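Local coordinates for protein Chains: A (Unidentified, PDB 6ZM9) that cleaves S-adenosyl methionine as a phage-encoded SAM lyase, and is held here in complex with S-methyl-5'-thioadenosine, probably a product of that reaction, at residues 25-30 and 100-105; 41-46 and 88-93. All blocks are in the same frame, centred on the assembly; numbering follows the deposited sequence.

Interaction 1 of 2, residues 25-30 and 100-105; sequences PTYTIE and EDFKQE. With PRO (proline), chain E.
An edge-to-face aromatic pair, Y27 with F102, joins the loop entering helix 29-43 to the Schellman motif that ends helix 84-101, next to the proline site. The ring planes stand at 86°, with the centroids of Y27 and F102 4.8 Å apart. F102 CD1 sits 3.4 Å above the plane of the Y27 ring, over its centre, which puts the edge of F102 against the face of Y27. T26 CG2 covers the opposite face, so the tyrosine ring is sandwiched between a methyl group and an aromatic edge. A chi1 of -59° turns the Y27 ring back beside its own N, and from there it reaches across to the helix end, where its CE2 approaches F102 O at 3.4 Å.

K103 has positive phi and is the C-prime residue of the Schellman turn, its N bonded to E100 O and Q104 N to R99 O. Its extended chain runs roughly square to the tyrosine, with CD 3.7 Å from Y27 OH. A water bridges the two polar ends, 2.9 Å from Y27 OH and accepting from K103 NZ.

Beyond the turn the chain enters the proline site, which N20, G22 and E69 also serve. E105 N donates to the carboxylate OXT of the bound proline. The side chain of Q104 bends at chi2, which brings OE1 to 2.7 Å from the proline N. The same amide is steadied by NE2, which donates to N20 O and, almost straight (174°), to F102 O at 2.8 Å.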
ATOM      1  N   PRO A  25     -14.296  13.029  14.005  1.00 16.91           N
ATOM      2  CA  PRO A  25     -13.132  12.179  14.284  1.00 15.82           C
ATOM      3  C   PRO A  25     -13.293  11.511  15.646  1.00 15.58           C
ATOM      4  O   PRO A  25     -13.559  12.172  16.653  1.00 19.30           O
ATOM      5  CB  PRO A  25     -11.957  13.164  14.245  1.00 16.84           C
ATOM      6  CG  PRO A  25     -12.454  14.313  13.420  1.00 20.60           C
ATOM      7  CD  PRO A  25     -13.911  14.429  13.764  1.00 19.09           C
ATOM      8  N   THR A  26     -13.145  10.181  15.669  1.00 14.82           N
ATOM      9  CA  THR A  26     -13.471   9.412  16.866  1.00 14.14           C
ATOM     10  C   THR A  26     -12.386   8.432  17.301  1.00 15.34           C
ATOM     11  O   THR A  26     -12.069   8.355  18.492  1.00 19.80           O
ATOM     12  CB  THR A  26     -14.807   8.680  16.653  1.00 16.46           C
ATOM     13  OG1 THR A  26     -15.850   9.628  16.372  1.00 18.16           O
ATOM     14  CG2 THR A  26     -15.225   7.879  17.873  1.00 16.98           C
ATOM     15  N   TYR A  27     -11.817   7.672  16.369  1.00 13.49           N
ATOM     16  CA  TYR A  27     -10.935   6.567  16.704  1.00 13.08           C
ATOM     17  C   TYR A  27      -9.533   6.808  16.173  1.00 13.99           C
ATOM     18  O   TYR A  27      -9.281   7.766  15.432  1.00 14.49           O
ATOM     19  CB  TYR A  27     -11.496   5.269  16.135  1.00 13.67           C
ATOM     20  CG  TYR A  27     -12.882   4.938  16.640  1.00 13.47           C
ATOM     21  CD1 TYR A  27     -13.083   4.500  17.943  1.00 15.42           C
ATOM     22  CD2 TYR A  27     -13.978   5.042  15.803  1.00 14.86           C
ATOM     23  CE1 TYR A  27     -14.365   4.171  18.399  1.00 16.15           C
ATOM     24  CE2 TYR A  27     -15.241   4.722  16.242  1.00 17.09           C
ATOM     25  CZ  TYR A  27     -15.441   4.289  17.536  1.00 17.08           C
ATOM     26  OH  TYR A  27     -16.730   3.962  17.962  1.00 21.32           O
ATOM     27  N   THR A  28      -8.617   5.919  16.578  1.00 13.82           N
ATOM     28  CA  THR A  28      -7.220   5.975  16.192  1.00 13.38           C
ATOM     29  C   THR A  28      -6.767   4.655  15.580  1.00 11.81           C
ATOM     30  O   THR A  28      -7.378   3.608  15.785  1.00 12.72           O
ATOM     31  CB  THR A  28      -6.287   6.200  17.391  1.00 15.90           C
ATOM     32  OG1 THR A  28      -6.357   5.054  18.255  1.00 18.19           O
ATOM     33  CG2 THR A  28      -6.643   7.442  18.158  1.00 19.77           C
ATOM     34  N   ILE A  29      -5.641   4.716  14.864  1.00 12.64           N
ATOM     35  CA  ILE A  29      -5.078   3.502  14.283  1.00 12.04           C
ATOM     36  C   ILE A  29      -4.791   2.464  15.360  1.00 12.46           C
ATOM     37  O   ILE A  29      -5.016   1.269  15.149  1.00 12.16           O
ATOM     38  CB  ILE A  29      -3.851   3.805  13.397  1.00 12.40           C
ATOM     39  CG1 ILE A  29      -3.302   2.505  12.802  1.00 13.29           C
ATOM     40  CG2 ILE A  29      -2.744   4.562  14.135  1.00 14.47           C
ATOM     41  CD1 ILE A  29      -2.363   2.718  11.619  1.00 15.22           C
ATOM     42  N   GLU A  30      -4.287   2.886  16.526  1.00 12.57           N
ATOM     43  CA  GLU A  30      -3.976   1.880  17.544  1.00 13.47           C
ATOM     44  C   GLU A  30      -5.224   1.152  18.021  1.00 12.44           C
ATOM     45  O   GLU A  30      -5.154  -0.037  18.370  1.00 12.84           O
ATOM     46  CB  GLU A  30      -3.204   2.465  18.721  1.00 15.94           C
ATOM     47  CG  GLU A  30      -2.346   1.382  19.421  1.00 18.99           C
ATOM     48  CD  GLU A  30      -1.148   0.843  18.600  1.00 20.00           C
ATOM     49  OE1 GLU A  30      -0.837   1.359  17.495  1.00 19.87           O
ATOM     50  OE2 GLU A  30      -0.496  -0.117  19.075  1.00 24.21           O
ATOM     51  N   GLU A 100     -18.840  -3.096  12.819  1.00 11.81           N
ATOM     52  CA  GLU A 100     -19.644  -2.897  14.018  1.00 12.32           C
ATOM     53  C   GLU A 100     -18.849  -2.169  15.096  1.00 13.28           C
ATOM     54  O   GLU A 100     -19.335  -1.219  15.720  1.00 13.76           O
ATOM     55  CB  GLU A 100     -20.096  -4.252  14.560  1.00 13.88           C
ATOM     56  CG  GLU A 100     -20.739  -4.124  15.943  1.00 13.67           C
ATOM     57  CD  GLU A 100     -21.222  -5.431  16.549  1.00 15.57           C
ATOM     58  OE1 GLU A 100     -21.614  -6.339  15.798  1.00 19.07           O
ATOM     59  OE2 GLU A 100     -21.235  -5.560  17.796  1.00 16.62           O
ATOM     60  N   ASP A 101     -17.622  -2.631  15.353  1.00 12.77           N
ATOM     61  CA  ASP A 101     -16.878  -2.139  16.503  1.00 12.96           C
ATOM     62  C   ASP A 101     -16.558  -0.659  16.366  1.00 12.71           C
ATOM     63  O   ASP A 101     -16.426   0.045  17.375  1.00 13.97           O
ATOM     64  CB  ASP A 101     -15.582  -2.928  16.677  1.00 12.72           C
ATOM     65  CG  ASP A 101     -15.822  -4.395  17.011  1.00 13.29           C
ATOM     66  OD1 ASP A 101     -16.993  -4.824  17.117  1.00 15.97           O
ATOM     67  OD2 ASP A 101     -14.822  -5.124  17.136  1.00 15.95           O
ATOM     68  N   PHE A 102     -16.383  -0.183  15.136  1.00 12.53           N
ATOM     69  CA  PHE A 102     -16.065   1.215  14.878  1.00 13.01           C
ATOM     70  C   PHE A 102     -17.260   1.994  14.350  1.00 13.09           C
ATOM     71  O   PHE A 102     -17.105   3.146  13.943  1.00 14.69           O
ATOM     72  CB  PHE A 102     -14.790   1.308  14.043  1.00 13.06           C
ATOM     73  CG  PHE A 102     -13.596   0.806  14.800  1.00 11.52           C
ATOM     74  CD1 PHE A 102     -13.060   1.563  15.824  1.00 14.07           C
ATOM     75  CD2 PHE A 102     -13.106  -0.470  14.603  1.00 10.94           C
ATOM     76  CE1 PHE A 102     -12.011   1.092  16.582  1.00 14.38           C
ATOM     77  CE2 PHE A 102     -12.044  -0.952  15.376  1.00 12.61           C
ATOM     78  CZ  PHE A 102     -11.500  -0.167  16.359  1.00 13.36           C
ATOM     79  N   LYS A 103     -18.461   1.420  14.442  1.00 13.12           N
ATOM     80  CA  LYS A 103     -19.701   2.143  14.161  1.00 14.47           C
ATOM     81  C   LYS A 103     -19.708   2.719  12.750  1.00 14.39           C
ATOM     82  O   LYS A 103     -20.195   3.831  12.520  1.00 17.00           O
ATOM     83  CB  LYS A 103     -19.967   3.229  15.205  1.00 16.40           C
ATOM     84  CG  LYS A 103     -20.073   2.692  16.616  1.00 18.13           C
ATOM     85  CD  LYS A 103     -20.379   3.824  17.582  1.00 23.55           C
ATOM     86  CE  LYS A 103     -20.550   3.375  19.003  1.00 32.00           C
ATOM     87  NZ  LYS A 103     -20.839   4.569  19.857  1.00 37.26           N
ATOM     88  N   GLN A 104     -19.170   1.953  11.803  1.00 13.22           N
ATOM     89  CA  GLN A 104     -18.959   2.442  10.447  1.00 13.49           C
ATOM     90  C   GLN A 104     -20.122   2.142   9.511  1.00 13.02           C
ATOM     91  O   GLN A 104     -20.776   1.104   9.603  1.00 13.45           O
ATOM     92  CB  GLN A 104     -17.691   1.813   9.857  1.00 12.86           C
ATOM     93  CG  GLN A 104     -16.441   2.202  10.608  1.00 13.47           C
ATOM     94  CD  GLN A 104     -16.159   3.667  10.454  1.00 14.08           C
ATOM     95  OE1 GLN A 104     -15.866   4.137   9.356  1.00 15.23           O
ATOM     96  NE2 GLN A 104     -16.257   4.408  11.545  1.00 14.61           N
ATOM     97  N   GLU A 105     -20.322   3.044   8.549  1.00 13.44           N
ATOM     98  CA  GLU A 105     -21.314   2.814   7.507  1.00 14.69           C
ATOM     99  C   GLU A 105     -20.854   1.728   6.545  1.00 13.26           C
ATOM    100  O   GLU A 105     -21.663   0.908   6.092  1.00 15.43           O
ATOM    101  CB  GLU A 105     -21.620   4.085   6.718  0.65 16.85           C
ATOM    102  CG  GLU A 105     -22.794   3.864   5.775  0.65 22.77           C
ATOM    103  CD  GLU A 105     -23.132   5.061   4.921  0.65 25.86           C
ATOM    104  OE1 GLU A 105     -22.262   5.556   4.178  0.65 28.95           O
ATOM    105  OE2 GLU A 105     -24.296   5.487   4.981  0.65 27.51           O
TER
HETATM  106  N   PRO E 204     -16.134   6.609   8.328  0.84 20.08           N
HETATM  107  CA  PRO E 204     -17.353   7.417   8.372  0.84 20.00           C
HETATM  108  C   PRO E 204     -18.567   6.656   8.874  0.84 18.37           C
HETATM  109  O   PRO E 204     -19.489   7.253   9.448  0.84 20.12           O
HETATM  110  CB  PRO E 204     -17.565   7.777   6.903  0.84 30.13           C
HETATM  111  CG  PRO E 204     -16.808   6.662   6.151  0.84 27.28           C
HETATM  112  CD  PRO E 204     -16.091   5.799   7.104  0.84 26.12           C
HETATM  113  OXT PRO E 204     -18.656   5.444   8.687  0.84 18.14           O
HETATM  114  O   HOH W   1     -18.254   6.172  19.155  1.00 32.68           O

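Interaction 2 of 2, residues 41-46 and 88-93; sequences KRQGIL and TGKVQA
Q43 and K90 meet where the two helices of a ferredoxin-like beta-alpha-beta-beta-alpha-beta fold run beside each other on the antiparallel sheet. The contact pairs the last turn of helix 29-43, and the loop after it, with the middle of helix 84-101. On the far side of that second helix V91 turns to the sheet, touching strands 11-21 and 106-113.

The K90 side chain can be followed outward. Its CB lies 3.9 Å from Q43 OE1, against the amide end of the glutamine. Further along, CD meets the terminal methyl of isoleucine, 3.7 Å from I45 CD1, an aliphatic touch between two side chains that lie alongside, running opposite ways. CE then passes 3.6 Å from the backbone oxygen Q43 O. At chi4 (43°) the otherwise extended chain bends, and its NZ forms a salt bridge with D86 OD1, one turn earlier on the same helix. The lysine therefore offers its hydrocarbon part to the end of helix 29-43 and the loop that follows it, while its ammonium group pairs within helix 84-101.

Q43 answers from the other direction. Extended beyond CG (chi2 -179°), it carries its amide across to the facing backbone; the NE2 also lies 3.8 Å from A93 CB.

The backbone between the two contributing residues is shaped by a Schellman motif. G44 has positive phi and its N bonds back to K41 O at 2.9 Å, after which the chain turns and I45 follows Q43 onto the same lysine. The link that crosses between the helices is a single hydrogen bond, from Q43 NE2 to K90 O at 3.0 Å, with an N-H...O angle of 161° and the donor tilted slightly from the carbonyl plane.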
ATOM      1  N   LYS A  41      -7.335 -13.383  17.313  1.00 18.91           N
ATOM      2  CA  LYS A  41      -7.067 -14.396  18.329  1.00 20.39           C
ATOM      3  C   LYS A  41      -8.296 -15.268  18.577  1.00 20.87           C
ATOM      4  O   LYS A  41      -8.176 -16.492  18.731  1.00 23.33           O
ATOM      5  CB  LYS A  41      -6.592 -13.735  19.612  1.00 23.70           C
ATOM      6  CG  LYS A  41      -5.160 -13.218  19.567  1.00 26.44           C
ATOM      7  CD  LYS A  41      -4.788 -12.602  20.912  1.00 30.37           C
ATOM      8  CE  LYS A  41      -3.312 -12.254  21.033  1.00 33.66           C
ATOM      9  NZ  LYS A  41      -3.057 -11.425  22.269  1.00 41.40           N
ATOM     10  N   ARG A  42      -9.492 -14.669  18.608  1.00 20.60           N
ATOM     11  CA  ARG A  42     -10.709 -15.452  18.832  1.00 21.08           C
ATOM     12  C   ARG A  42     -11.033 -16.349  17.646  1.00 19.36           C
ATOM     13  O   ARG A  42     -11.749 -17.343  17.809  1.00 21.39           O
ATOM     14  CB  ARG A  42     -11.879 -14.528  19.156  1.00 23.28           C
ATOM     15  CG  ARG A  42     -11.786 -13.914  20.544  1.00 26.96           C
ATOM     16  CD  ARG A  42     -13.093 -13.220  20.939  1.00 31.91           C
ATOM     17  NE  ARG A  42     -13.425 -12.108  20.050  1.00 36.04           N
ATOM     18  CZ  ARG A  42     -13.116 -10.829  20.277  1.00 37.84           C
ATOM     19  NH1 ARG A  42     -12.466 -10.470  21.380  1.00 41.07           N
ATOM     20  NH2 ARG A  42     -13.475  -9.902  19.398  1.00 37.10           N
ATOM     21  N   GLN A  43     -10.498 -16.038  16.471  1.00 20.05           N
ATOM     22  CA  GLN A  43     -10.610 -16.918  15.322  1.00 19.39           C
ATOM     23  C   GLN A  43      -9.602 -18.055  15.364  1.00 20.87           C
ATOM     24  O   GLN A  43      -9.709 -18.990  14.554  1.00 26.93           O
ATOM     25  CB  GLN A  43     -10.392 -16.108  14.049  1.00 20.15           C
ATOM     26  CG  GLN A  43     -11.446 -15.045  13.790  1.00 17.97           C
ATOM     27  CD  GLN A  43     -11.169 -14.301  12.503  1.00 18.90           C
ATOM     28  OE1 GLN A  43     -10.025 -14.104  12.124  1.00 23.34           O
ATOM     29  NE2 GLN A  43     -12.210 -13.898  11.822  1.00 20.67           N
ATOM     30  N   GLY A  44      -8.634 -17.996  16.273  1.00 20.07           N
ATOM     31  CA  GLY A  44      -7.610 -19.006  16.369  1.00 22.24           C
ATOM     32  C   GLY A  44      -6.512 -18.889  15.343  1.00 24.14           C
ATOM     33  O   GLY A  44      -5.731 -19.833  15.204  1.00 29.16           O
ATOM     34  N   ILE A  45      -6.422 -17.738  14.621  1.00 25.44           N
ATOM     35  CA  ILE A  45      -5.498 -17.496  13.509  1.00 27.32           C
ATOM     36  C   ILE A  45      -4.353 -16.618  13.979  1.00 24.60           C
ATOM     37  O   ILE A  45      -4.487 -15.849  14.936  1.00 25.99           O
ATOM     38  CB  ILE A  45      -6.297 -16.855  12.349  1.00 31.01           C
ATOM     39  CG1 ILE A  45      -5.541 -16.844  11.016  1.00 39.28           C
ATOM     40  CG2 ILE A  45      -6.635 -15.416  12.641  1.00 32.82           C
ATOM     41  CD1 ILE A  45      -6.415 -16.484   9.795  1.00 41.14           C
ATOM     42  N   LEU A  46      -3.197 -16.738  13.320  1.00 24.37           N
ATOM     43  CA  LEU A  46      -2.095 -15.832  13.626  1.00 25.36           C
ATOM     44  C   LEU A  46      -2.524 -14.402  13.315  1.00 19.31           C
ATOM     45  O   LEU A  46      -3.026 -14.140  12.213  1.00 20.60           O
ATOM     46  CB  LEU A  46      -0.873 -16.176  12.783  1.00 30.33           C
ATOM     47  CG  LEU A  46       0.042 -17.222  13.407  1.00 35.98           C
ATOM     48  CD1 LEU A  46       1.104 -17.568  12.391  1.00 38.62           C
ATOM     49  CD2 LEU A  46       0.682 -16.734  14.688  1.00 40.18           C
ATOM     50  N   THR A  88     -10.881 -16.643   3.205  1.00 18.01           N
ATOM     51  CA  THR A  88     -11.904 -15.677   2.816  1.00 19.26           C
ATOM     52  C   THR A  88     -12.920 -15.493   3.933  1.00 17.76           C
ATOM     53  O   THR A  88     -13.311 -14.366   4.254  1.00 16.90           O
ATOM     54  CB  THR A  88     -12.582 -16.141   1.525  1.00 21.54           C
ATOM     55  OG1 THR A  88     -11.622 -16.155   0.456  1.00 22.67           O
ATOM     56  CG2 THR A  88     -13.727 -15.216   1.158  1.00 24.78           C
ATOM     57  N   GLY A  89     -13.367 -16.593   4.533  1.00 17.29           N
ATOM     58  CA  GLY A  89     -14.358 -16.480   5.584  1.00 17.33           C
ATOM     59  C   GLY A  89     -13.841 -15.738   6.803  1.00 16.77           C
ATOM     60  O   GLY A  89     -14.567 -14.945   7.407  1.00 16.96           O
ATOM     61  N   LYS A  90     -12.591 -15.996   7.189  1.00 16.76           N
ATOM     62  CA  LYS A  90     -12.035 -15.322   8.356  1.00 14.75           C
ATOM     63  C   LYS A  90     -11.824 -13.836   8.087  1.00 14.09           C
ATOM     64  O   LYS A  90     -12.055 -13.007   8.971  1.00 14.79           O
ATOM     65  CB  LYS A  90     -10.747 -16.009   8.801  1.00 18.49           C
ATOM     66  CG  LYS A  90     -11.017 -17.359   9.505  1.00 25.49           C
ATOM     67  CD  LYS A  90      -9.734 -18.024   9.915  1.00 32.92           C
ATOM     68  CE  LYS A  90      -9.969 -19.147  10.920  1.00 38.04           C
ATOM     69  NZ  LYS A  90     -11.133 -19.988  10.539  1.00 38.32           N
ATOM     70  N   VAL A  91     -11.412 -13.473   6.872  1.00 13.63           N
ATOM     71  CA  VAL A  91     -11.247 -12.059   6.561  1.00 14.11           C
ATOM     72  C   VAL A  91     -12.599 -11.354   6.499  1.00 14.40           C
ATOM     73  O   VAL A  91     -12.746 -10.220   6.971  1.00 13.88           O
ATOM     74  CB  VAL A  91     -10.422 -11.871   5.275  1.00 15.73           C
ATOM     75  CG1 VAL A  91     -10.492 -10.419   4.834  1.00 18.70           C
ATOM     76  CG2 VAL A  91      -8.995 -12.317   5.527  1.00 18.93           C
ATOM     77  N   GLN A  92     -13.601 -12.010   5.914  1.00 14.28           N
ATOM     78  CA  GLN A  92     -14.944 -11.432   5.870  1.00 15.74           C
ATOM     79  C   GLN A  92     -15.477 -11.198   7.270  1.00 14.26           C
ATOM     80  O   GLN A  92     -16.052 -10.144   7.574  1.00 14.65           O
ATOM     81  CB  GLN A  92     -15.868 -12.395   5.122  1.00 17.44           C
ATOM     82  CG  GLN A  92     -15.709 -12.375   3.614  1.00 23.70           C
ATOM     83  CD  GLN A  92     -16.546 -13.458   2.960  1.00 32.13           C
ATOM     84  OE1 GLN A  92     -16.785 -14.510   3.544  1.00 36.38           O
ATOM     85  NE2 GLN A  92     -16.989 -13.202   1.741  1.00 37.93           N
ATOM     86  N   ALA A  93     -15.292 -12.176   8.157  1.00 13.97           N
ATOM     87  CA  ALA A  93     -15.777 -12.033   9.521  1.00 14.10           C
ATOM     88  C   ALA A  93     -15.045 -10.911  10.246  1.00 12.61           C
ATOM     89  O   ALA A  93     -15.647 -10.169  11.028  1.00 14.01           O
ATOM     90  CB  ALA A  93     -15.613 -13.354  10.274  1.00 15.31           C
TER

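How the interactions relate
Both contacts join the region of helix 29-43 to that of helix 84-101, at opposite ends of the first helix, with centres 19 Å apart. Interaction 1 joins the approach to that helix with the exit of the second; interaction 2 joins the exit of the first with the middle of the second, and its segments fall between those of interaction 1 in sequence. Interaction 1 is partly buried, since F102 is sequestered, and it rests on aromatic packing, with a water-mediated link but no direct hydrogen bond across. Interaction 2 is a surface contact, where a polar amide and the aliphatic part of a lysine do the work. A Schellman turn features in each, but only interaction 1 includes residues of the proline site.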